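Local atomic coordinates of AT-rich interactive domain-containing protein 4 (Arabidopsis thaliana, PDB entry 6LQF), a protein that probably acts in the nucleus as a transcription regulator, pairing a DNA-binding ARID domain with a zinc-binding PHD finger that reads the histone H3K4me3 mark. Residues 130-135 with 151-156; 63-68 with 94-99; 31-36 with 120-125. All blocks are in the same frame, centred on the assembly; numbering follows the deposited sequence.

Interaction 1 (130-135 with 151-156); sequences DGECCL and CGEWAH. With ZN (zinc ion), chain G; ZN (zinc ion), chain F.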
loop_
_atom_site.group_PDB
_atom_site.type_symbol
_atom_site.label_atom_id
_atom_site.label_comp_id
_atom_site.label_asym_id
_atom_site.label_seq_id
_atom_site.Cartn_x
_atom_site.Cartn_y
_atom_site.Cartn_z
ATOM N N ASP A 130 4.114 7.950 1.295
ATOM C CA ASP A 130 3.269 9.149 1.485
ATOM C C ASP A 130 3.414 9.739 2.866
ATOM O O ASP A 130 3.316 9.010 3.883
ATOM C CB ASP A 130 1.817 8.789 1.222
ATOM C CG ASP A 130 0.935 10.028 1.129
ATOM O OD1 ASP A 130 0.714 10.696 2.164
ATOM O OD2 ASP A 130 0.449 10.319 0.014
ATOM N N GLY A 131 3.773 11.019 2.905
ATOM C CA GLY A 131 3.926 11.701 4.182
ATOM C C GLY A 131 3.102 12.983 4.201
ATOM O O GLY A 131 3.487 13.949 4.874
ATOM N N GLU A 132 1.970 12.967 3.515
ATOM C CA GLU A 132 1.052 14.130 3.457
ATOM C C GLU A 132 0.525 14.495 4.823
ATOM O O GLU A 132 0.321 13.629 5.672
ATOM C CB GLU A 132 -0.137 13.841 2.555
ATOM C CG GLU A 132 0.152 13.647 1.092
ATOM C CD GLU A 132 -1.119 13.292 0.360
ATOM O OE1 GLU A 132 -2.123 14.028 0.524
ATOM O OE2 GLU A 132 -1.133 12.255 -0.332
ATOM N N CYS A 133 0.279 15.787 5.007
ATOM C CA CYS A 133 -0.344 16.273 6.240
ATOM C C CYS A 133 -1.866 16.231 6.087
ATOM O O CYS A 133 -2.403 16.022 5.005
ATOM C CB CYS A 133 0.115 17.696 6.561
ATOM S SG CYS A 133 -0.495 18.968 5.413
ATOM N N CYS A 134 -2.549 16.398 7.203
ATOM C CA CYS A 134 -4.013 16.506 7.232
ATOM C C CYS A 134 -4.493 17.750 6.498
ATOM O O CYS A 134 -4.006 18.844 6.750
ATOM C CB CYS A 134 -4.481 16.547 8.716
ATOM S SG CYS A 134 -6.252 16.784 8.912
ATOM N N LEU A 135 -5.456 17.578 5.606
ATOM C CA LEU A 135 -5.939 18.688 4.784
ATOM C C LEU A 135 -6.664 19.689 5.645
ATOM O O LEU A 135 -6.809 20.853 5.226
ATOM C CB LEU A 135 -6.854 18.166 3.641
ATOM C CG LEU A 135 -8.154 17.441 4.040
ATOM C CD1 LEU A 135 -9.338 18.393 4.152
ATOM C CD2 LEU A 135 -8.499 16.327 3.046
ATOM N N CYS A 151 -10.821 14.442 -3.851
ATOM C CA CYS A 151 -9.576 15.141 -4.151
ATOM C C CYS A 151 -8.329 14.292 -3.905
ATOM O O CYS A 151 -7.252 14.714 -4.304
ATOM C CB CYS A 151 -9.456 16.440 -3.331
ATOM S SG CYS A 151 -9.277 16.255 -1.532
ATOM N N GLY A 152 -8.475 13.162 -3.206
ATOM C CA GLY A 152 -7.379 12.258 -2.901
ATOM C C GLY A 152 -6.443 12.738 -1.786
ATOM O O GLY A 152 -5.418 12.105 -1.560
ATOM N N GLU A 153 -6.770 13.828 -1.084
ATOM C CA GLU A 153 -5.965 14.238 0.041
ATOM C C GLU A 153 -6.392 13.469 1.286
ATOM O O GLU A 153 -7.424 12.779 1.295
ATOM C CB GLU A 153 -6.073 15.732 0.253
ATOM C CG GLU A 153 -5.444 16.482 -0.880
ATOM C CD GLU A 153 -5.586 17.977 -0.735
ATOM O OE1 GLU A 153 -6.216 18.421 0.247
ATOM O OE2 GLU A 153 -5.066 18.710 -1.601
ATOM N N TRP A 154 -5.607 13.600 2.354
ATOM C CA TRP A 154 -5.850 12.855 3.555
ATOM C C TRP A 154 -6.266 13.729 4.724
ATOM O O TRP A 154 -5.811 14.843 4.806
ATOM C CB TRP A 154 -4.575 12.139 3.979
ATOM C CG TRP A 154 -4.206 10.914 3.138
ATOM C CD1 TRP A 154 -3.386 10.857 2.060
ATOM C CD2 TRP A 154 -4.632 9.584 3.411
ATOM N NE1 TRP A 154 -3.278 9.543 1.620
ATOM C CE2 TRP A 154 -3.998 8.743 2.472
ATOM C CE3 TRP A 154 -5.418 9.014 4.419
ATOM C CZ2 TRP A 154 -4.219 7.360 2.454
ATOM C CZ3 TRP A 154 -5.640 7.648 4.401
ATOM C CH2 TRP A 154 -5.009 6.831 3.474
ATOM N N ALA A 155 -7.192 13.237 5.523
ATOM C CA ALA A 155 -7.677 13.969 6.693
ATOM C C ALA A 155 -7.667 13.097 7.935
ATOM O O ALA A 155 -7.999 11.907 7.885
ATOM C CB ALA A 155 -9.094 14.484 6.440
ATOM N N HIS A 156 -7.305 13.650 9.086
ATOM C CA HIS A 156 -7.644 12.940 10.300
ATOM C C HIS A 156 -9.139 12.806 10.447
ATOM O O HIS A 156 -9.872 13.813 10.358
ATOM C CB HIS A 156 -7.210 13.715 11.559
ATOM C CG HIS A 156 -5.738 13.856 11.714
ATOM N ND1 HIS A 156 -5.090 15.066 11.599
ATOM C CD2 HIS A 156 -4.753 12.925 11.903
ATOM C CE1 HIS A 156 -3.796 14.906 11.839
ATOM N NE2 HIS A 156 -3.562 13.606 11.975
HETATM ZN ZN ZN G . -6.006 16.917 11.267
HETATM ZN ZN ZN F . -11.528 16.358 -0.774
HETATM O O HOH W 1 -1.674 8.211 -0.341
HETATM O O HOH W 2 -3.517 15.668 2.578
#

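Interaction 2 (63-68 with 94-99); sequences RLDLFN and KMRNHT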
loop_
_atom_site.group_PDB
_atom_site.type_symbol
_atom_site.label_atom_id
_atom_site.label_comp_id
_atom_site.label_asym_id
_atom_site.label_seq_id
_atom_site.Cartn_x
_atom_site.Cartn_y
_atom_site.Cartn_z
ATOM N N ARG A 63 0.382 -15.694 -9.400
ATOM C CA ARG A 63 1.703 -15.166 -8.994
ATOM C C ARG A 63 1.530 -13.924 -8.122
ATOM O O ARG A 63 0.670 -13.106 -8.382
ATOM C CB ARG A 63 2.558 -14.824 -10.229
ATOM C CG ARG A 63 4.011 -14.439 -9.862
ATOM C CD ARG A 63 4.844 -14.191 -11.161
ATOM N NE ARG A 63 4.672 -15.215 -12.213
ATOM C CZ ARG A 63 5.446 -16.294 -12.298
ATOM N NH1 ARG A 63 6.459 -16.519 -11.461
ATOM N NH2 ARG A 63 5.247 -17.167 -13.259
ATOM N N LEU A 64 2.310 -13.799 -7.058
ATOM C CA LEU A 64 2.177 -12.659 -6.157
ATOM C C LEU A 64 2.350 -11.308 -6.870
ATOM O O LEU A 64 3.354 -11.119 -7.567
ATOM C CB LEU A 64 3.226 -12.835 -5.071
ATOM C CG LEU A 64 3.263 -11.709 -4.050
ATOM C CD1 LEU A 64 1.990 -11.720 -3.219
ATOM C CD2 LEU A 64 4.502 -11.929 -3.199
ATOM N N ASP A 65 1.384 -10.397 -6.690
ATOM C CA ASP A 65 1.372 -9.071 -7.345
ATOM C C ASP A 65 2.098 -8.021 -6.496
ATOM O O ASP A 65 1.475 -7.274 -5.687
ATOM C CB ASP A 65 -0.094 -8.656 -7.589
ATOM C CG ASP A 65 -0.252 -7.264 -8.188
ATOM O OD1 ASP A 65 0.745 -6.586 -8.526
ATOM O OD2 ASP A 65 -1.440 -6.867 -8.344
ATOM N N LEU A 66 3.402 -7.963 -6.643
ATOM C CA LEU A 66 4.231 -7.089 -5.791
ATOM C C LEU A 66 4.011 -5.623 -6.063
ATOM O O LEU A 66 4.150 -4.783 -5.152
ATOM C CB LEU A 66 5.729 -7.398 -5.988
ATOM C CG LEU A 66 6.204 -8.713 -5.478
ATOM C CD1 LEU A 66 7.605 -8.948 -6.033
ATOM C CD2 LEU A 66 6.290 -8.626 -3.961
ATOM N N PHE A 67 3.667 -5.273 -7.318
ATOM C CA PHE A 67 3.461 -3.859 -7.643
ATOM C C PHE A 67 2.301 -3.241 -6.883
ATOM O O PHE A 67 2.436 -2.150 -6.273
ATOM C CB PHE A 67 3.216 -3.769 -9.150
ATOM C CG PHE A 67 3.095 -2.375 -9.682
ATOM C CD1 PHE A 67 4.048 -1.399 -9.413
ATOM C CD2 PHE A 67 2.029 -2.054 -10.496
ATOM C CE1 PHE A 67 3.933 -0.115 -9.976
ATOM C CE2 PHE A 67 1.930 -0.760 -11.042
ATOM C CZ PHE A 67 2.901 0.161 -10.802
ATOM N N ASN A 68 1.164 -3.938 -6.870
ATOM C CA ASN A 68 0.026 -3.344 -6.169
ATOM C C ASN A 68 0.189 -3.489 -4.671
ATOM O O ASN A 68 -0.246 -2.592 -3.940
ATOM C CB ASN A 68 -1.272 -3.949 -6.654
ATOM C CG ASN A 68 -1.639 -3.394 -8.028
ATOM O OD1 ASN A 68 -1.768 -2.154 -8.156
ATOM N ND2 ASN A 68 -1.724 -4.235 -9.041
ATOM N N LYS A 94 -6.871 -4.841 -3.835
ATOM C CA LYS A 94 -6.336 -4.114 -4.986
ATOM C C LYS A 94 -5.332 -4.934 -5.763
ATOM O O LYS A 94 -4.769 -4.460 -6.776
ATOM C CB LYS A 94 -5.623 -2.848 -4.547
ATOM C CG LYS A 94 -6.478 -1.825 -3.847
ATOM C CD LYS A 94 -7.598 -1.387 -4.756
ATOM C CE LYS A 94 -7.078 -0.499 -5.854
ATOM N NZ LYS A 94 -6.488 0.727 -5.280
ATOM N N MET A 95 -5.000 -6.120 -5.246
ATOM C CA MET A 95 -4.055 -6.998 -5.930
ATOM C C MET A 95 -4.691 -7.924 -6.916
ATOM O O MET A 95 -5.843 -8.316 -6.740
ATOM C CB MET A 95 -3.307 -7.845 -4.907
ATOM C CG MET A 95 -2.526 -6.980 -3.971
ATOM S SD MET A 95 -1.750 -7.837 -2.565
ATOM C CE MET A 95 -0.589 -8.948 -3.440
ATOM N N ARG A 96 -3.925 -8.322 -7.934
ATOM C CA ARG A 96 -4.463 -9.306 -8.897
ATOM C C ARG A 96 -4.843 -10.617 -8.220
ATOM O O ARG A 96 -5.692 -11.369 -8.766
ATOM C CB ARG A 96 -3.455 -9.622 -10.013
ATOM C CG ARG A 96 -3.244 -8.487 -10.935
ATOM C CD ARG A 96 -2.444 -9.039 -12.150
ATOM N NE ARG A 96 -1.052 -9.320 -11.837
ATOM C CZ ARG A 96 -0.086 -8.423 -12.015
ATOM N NH1 ARG A 96 -0.391 -7.212 -12.465
ATOM N NH2 ARG A 96 1.168 -8.706 -11.726
ATOM N N ASN A 97 -4.258 -10.884 -7.041
ATOM C CA ASN A 97 -4.500 -12.137 -6.324
ATOM C C ASN A 97 -5.882 -12.203 -5.690
ATOM O O ASN A 97 -6.327 -13.282 -5.283
ATOM C CB ASN A 97 -3.410 -12.323 -5.269
ATOM C CG ASN A 97 -2.054 -12.198 -5.873
ATOM O OD1 ASN A 97 -1.505 -11.110 -5.988
ATOM N ND2 ASN A 97 -1.523 -13.325 -6.349
ATOM N N HIS A 98 -6.572 -11.061 -5.573
ATOM C CA HIS A 98 -7.894 -11.083 -5.006
ATOM C C HIS A 98 -8.913 -11.804 -5.868
ATOM O O HIS A 98 -8.917 -11.644 -7.101
ATOM C CB HIS A 98 -8.352 -9.632 -4.790
ATOM C CG HIS A 98 -9.753 -9.512 -4.295
ATOM N ND1 HIS A 98 -10.113 -9.700 -2.977
ATOM C CD2 HIS A 98 -10.885 -9.184 -4.961
ATOM C CE1 HIS A 98 -11.411 -9.467 -2.841
ATOM N NE2 HIS A 98 -11.902 -9.165 -4.029
ATOM N N THR A 99 -9.775 -12.593 -5.234
ATOM C CA THR A 99 -11.013 -13.052 -5.859
ATOM C C THR A 99 -12.181 -12.733 -4.922
ATOM O O THR A 99 -12.003 -12.645 -3.699
ATOM C CB THR A 99 -10.977 -14.595 -6.198
ATOM O OG1 THR A 99 -10.678 -15.356 -5.016
ATOM C CG2 THR A 99 -9.930 -14.901 -7.265
HETATM O O HOH W 3 -0.226 -11.653 -10.423
#

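Interaction 3 (31-36 with 120-125); sequences RDVMQF and LEYEYA. With ZN (zinc ion), chain E.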
loop_
_atom_site.group_PDB
_atom_site.type_symbol
_atom_site.label_atom_id
_atom_site.label_comp_id
_atom_site.label_asym_id
_atom_site.label_seq_id
_atom_site.Cartn_x
_atom_site.Cartn_y
_atom_site.Cartn_z
ATOM N N ARG A 31 11.433 -4.551 -12.556
ATOM C CA ARG A 31 12.836 -4.684 -12.943
ATOM C C ARG A 31 13.727 -3.973 -11.945
ATOM O O ARG A 31 14.812 -4.489 -11.613
ATOM C CB ARG A 31 13.031 -4.168 -14.381
ATOM C CG ARG A 31 12.364 -5.086 -15.399
ATOM C CD ARG A 31 12.767 -4.666 -16.800
ATOM N NE ARG A 31 12.103 -5.492 -17.798
ATOM C CZ ARG A 31 12.562 -6.683 -18.201
ATOM N NH1 ARG A 31 13.662 -7.188 -17.658
ATOM N NH2 ARG A 31 11.887 -7.393 -19.102
ATOM N N ASP A 32 13.262 -2.840 -11.408
ATOM C CA ASP A 32 14.073 -2.155 -10.396
ATOM C C ASP A 32 14.116 -2.966 -9.087
ATOM O O ASP A 32 15.175 -3.015 -8.414
ATOM C CB ASP A 32 13.539 -0.729 -10.129
ATOM C CG ASP A 32 14.528 0.113 -9.452
ATOM O OD1 ASP A 32 15.661 0.300 -9.923
ATOM O OD2 ASP A 32 14.158 0.619 -8.380
ATOM N N VAL A 33 13.017 -3.616 -8.725
ATOM C CA VAL A 33 13.035 -4.481 -7.526
ATOM C C VAL A 33 14.013 -5.640 -7.705
ATOM O O VAL A 33 14.794 -5.938 -6.770
ATOM C CB VAL A 33 11.632 -5.037 -7.159
ATOM C CG1 VAL A 33 11.718 -6.013 -6.021
ATOM C CG2 VAL A 33 10.709 -3.886 -6.733
ATOM N N MET A 34 14.005 -6.272 -8.909
ATOM C CA MET A 34 14.918 -7.391 -9.144
ATOM C C MET A 34 16.366 -6.912 -9.024
ATOM O O MET A 34 17.183 -7.581 -8.373
ATOM C CB MET A 34 14.636 -8.007 -10.504
ATOM C CG MET A 34 13.287 -8.626 -10.594
ATOM S SD MET A 34 12.968 -9.070 -12.347
ATOM C CE MET A 34 14.185 -10.296 -12.608
ATOM N N GLN A 35 16.671 -5.751 -9.609
ATOM C CA GLN A 35 18.060 -5.272 -9.587
ATOM C C GLN A 35 18.496 -4.972 -8.150
ATOM O O GLN A 35 19.615 -5.291 -7.721
ATOM C CB GLN A 35 18.215 -4.038 -10.460
ATOM C CG GLN A 35 19.658 -3.550 -10.549
ATOM C CD GLN A 35 19.753 -2.089 -10.933
ATOM O OE1 GLN A 35 19.165 -1.653 -11.924
ATOM N NE2 GLN A 35 20.483 -1.321 -10.141
ATOM N N PHE A 36 17.578 -4.409 -7.378
ATOM C CA PHE A 36 17.853 -4.060 -5.979
ATOM C C PHE A 36 18.096 -5.313 -5.167
ATOM O O PHE A 36 19.015 -5.364 -4.363
ATOM C CB PHE A 36 16.657 -3.276 -5.381
ATOM C CG PHE A 36 16.822 -2.952 -3.939
ATOM C CD1 PHE A 36 17.587 -1.876 -3.566
ATOM C CD2 PHE A 36 16.215 -3.744 -2.943
ATOM C CE1 PHE A 36 17.792 -1.585 -2.213
ATOM C CE2 PHE A 36 16.405 -3.439 -1.610
ATOM C CZ PHE A 36 17.174 -2.357 -1.258
ATOM N N LEU A 120 10.556 -4.678 1.891
ATOM C CA LEU A 120 10.822 -3.758 2.994
ATOM C C LEU A 120 12.138 -2.979 2.845
ATOM O O LEU A 120 12.190 -1.738 2.978
ATOM C CB LEU A 120 10.802 -4.537 4.289
ATOM C CG LEU A 120 10.970 -3.643 5.491
ATOM C CD1 LEU A 120 9.938 -2.520 5.578
ATOM C CD2 LEU A 120 10.832 -4.559 6.704
ATOM N N GLU A 121 13.220 -3.705 2.522
ATOM C CA GLU A 121 14.478 -3.020 2.258
ATOM C C GLU A 121 14.365 -2.078 1.073
ATOM O O GLU A 121 14.890 -0.977 1.076
ATOM C CB GLU A 121 15.591 -4.048 2.002
ATOM C CG GLU A 121 15.841 -4.865 3.258
ATOM C CD GLU A 121 16.924 -5.923 3.096
ATOM O OE1 GLU A 121 17.371 -6.198 1.947
ATOM O OE2 GLU A 121 17.335 -6.450 4.155
ATOM N N TYR A 122 13.642 -2.545 0.059
ATOM C CA TYR A 122 13.385 -1.670 -1.107
ATOM C C TYR A 122 12.685 -0.387 -0.712
ATOM O O TYR A 122 13.065 0.698 -1.151
ATOM C CB TYR A 122 12.579 -2.428 -2.157
ATOM C CG TYR A 122 12.376 -1.664 -3.463
ATOM C CD1 TYR A 122 11.293 -0.759 -3.615
ATOM C CD2 TYR A 122 13.235 -1.875 -4.540
ATOM C CE1 TYR A 122 11.121 -0.061 -4.760
ATOM C CE2 TYR A 122 13.064 -1.191 -5.738
ATOM C CZ TYR A 122 12.020 -0.291 -5.826
ATOM O OH TYR A 122 11.844 0.411 -6.992
ATOM N N GLU A 123 11.669 -0.515 0.138
ATOM C CA GLU A 123 10.933 0.689 0.599
ATOM C C GLU A 123 11.895 1.685 1.266
ATOM O O GLU A 123 11.858 2.880 0.958
ATOM C CB GLU A 123 9.838 0.301 1.590
ATOM C CG GLU A 123 9.063 1.537 2.130
ATOM C CD GLU A 123 8.277 1.204 3.435
ATOM O OE1 GLU A 123 7.455 0.257 3.448
ATOM O OE2 GLU A 123 8.484 1.886 4.453
ATOM N N TYR A 124 12.749 1.173 2.162
ATOM C CA TYR A 124 13.681 2.068 2.855
ATOM C C TYR A 124 14.663 2.754 1.868
ATOM O O TYR A 124 15.114 3.880 2.087
ATOM C CB TYR A 124 14.484 1.305 3.899
ATOM C CG TYR A 124 13.703 0.672 5.055
ATOM C CD1 TYR A 124 12.433 1.102 5.412
ATOM C CD2 TYR A 124 14.241 -0.420 5.741
ATOM C CE1 TYR A 124 11.746 0.501 6.497
ATOM C CE2 TYR A 124 13.572 -1.022 6.790
ATOM C CZ TYR A 124 12.330 -0.574 7.164
ATOM O OH TYR A 124 11.724 -1.241 8.224
ATOM N N ALA A 125 15.016 2.049 0.790
ATOM C CA ALA A 125 15.975 2.626 -0.169
ATOM C C ALA A 125 15.355 3.504 -1.254
ATOM O O ALA A 125 16.060 3.955 -2.164
ATOM C CB ALA A 125 16.771 1.518 -0.842
HETATM ZN ZN ZN E . 15.544 1.796 -7.378
#

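Interaction 1 (130-135 with 151-156)
A zinc ion fastens the start of the PHD finger to its short strand 154-156: Cys-134 SG binds the metal at 2.4 Å and His-156 ND1 at 2.1 Å, while Cys-137 and Cys-159 complete the site. Cys-134 SG also accepts a nearly straight hydrogen bond from His-156 N (3.3 Å), which would probably temper its negative charge. The imidazole is held from its far side, where NE2 is hydrogen-bonded to Thr-141 O. One residue on, Leu-135 N donates to Trp-154 O at 2.9 Å, almost along the C=O axis, and the branched end of Leu-135 lays CD2 against Ala-155 CB, a methyl small enough for leucine to pack on it. Farther out, Glu-132 brings its carboxylate to the indole edge of Trp-154, Glu-132 OE2 lying 3.6 Å from Trp-154 CD1. Water 1 accepts from Trp-154 NE1 and gives a weak bond to Asp-130 OD2; Asp-130 OD1 takes the N-H of Glu-132, forming an Asx turn. Trp-154 and Asp-130 both pack on a modified side chain of the bound peptide, consistent with a methyl-lysine pocket of a PHD finger. Strand 154-156 pairs antiparallel with strand 145-147, whose Trp-145 touches both Cys-134 and Trp-154.

Interaction 2 (63-68 with 94-99)
Asp-65, the N-cap of helix 66-74, holds a loop of the ARID domain to the helix start by reaching into the turn from Met-95 to His-98. Asp-65 CB lies 3.3 Å from Asn-97 OD1, the same oxygen that accepts the N-H of Asp-65 in the carbonyl plane, on a lone pair. CG, set anti to the backbone N (chi1 177°), lies over the centre of the Arg-96 guanidinium, 4.0 Å above its plane; the two flat groups are stacked only 10° from parallel. At the tip the oxygens divide the work. OD1 caps the helix by accepting Asn-68 N from above the carboxylate plane. Asp-65 OD2 is gripped twice, its anti lone pair by Arg-96 N at 2.9 Å and its syn lone pair by Asn-68 ND2 at 2.7 Å. An aspartate suits this place because its short arm carries two acceptors within reach of both backbones. Asn-97, an amide with both donor and acceptor, also sends ND2 to Arg-63 O (3.0 Å) and to Leu-59 O. Alongside, Met-95 CE meets Leu-64 CD1 in an apolar contact. Arg-96, in a long salt bridge to OD1 with no N-H pointing at it, and paired also with Glu-26, probably adds mainly electrostatic stabilisation; directed N-H bonds bind the carboxylate.

Interaction 3 (31-36 with 120-125)
Three side chains leave their helices with CG anti to the backbone N, Asp-32 (chi1 -163°), Phe-36 and Tyr-122 (-174°), and these torsions swing carboxylate, phenyl and phenol into one cluster between two helices of the ARID domain. Tyr-122 fills its middle. Tyr-122 OH donates to the anti lone pair of Asp-32 OD2 at 2.7 Å, and Asp-32 OD2 also binds a zinc ion at 2.1 Å, so the phenol is a second-shell group that holds a metal ligand in place and would probably moderate its charge. Val-33 CG2 sits over one face of the Tyr-122 ring, 3.9 Å from its centroid, a CH-pi contact for which a compact branched residue is well suited. The edge of Tyr-122 points at the face of Phe-36 in a T-shaped pair, centroids 5.5 Å apart. Phe-36 CE1 packs 3.5 Å from Ala-125 CB, a methyl small enough for so close a ring, while CE2 and CZ lie against Tyr-122 N and Glu-121 O. An alanine in place of Tyr-122 would remove the ring and hydroxyl, and would probably loosen Asp-32 at the zinc and leave Val-33 and Phe-36 poorly packed. His-126 also stacks on Tyr-122, and Arg-18 bonds to its hydroxyl. Helical segment 31-36 crosses 120-124 at about a right angle (101°), and the zinc ties helix 26-39, through Asp-32, to His-126 just beyond helix 120-124 and to His-14 and Cys-16 of the N-terminal segment.

Interaction 3 is the most buried of the three, and aromatic packing dominates it; interactions 1 and 2 are only partly buried and rely more on polar bonds. Interactions 2 and 3 both belong to the ARID domain, their centres about 18 Å apart, yet they hold different elements: a helix start against a loop in one, two helices in the other. Interaction 1 lies in the PHD finger, its centre about 25 Å from that of interaction 2, across the centre of the chain. Zinc enters through cysteine and histidine in interaction 1 and through aspartate in interaction 3, whereas 63-68 and 94-99 are joined without metal, by the carboxylate of Asp-65 and the amide of Asn-97.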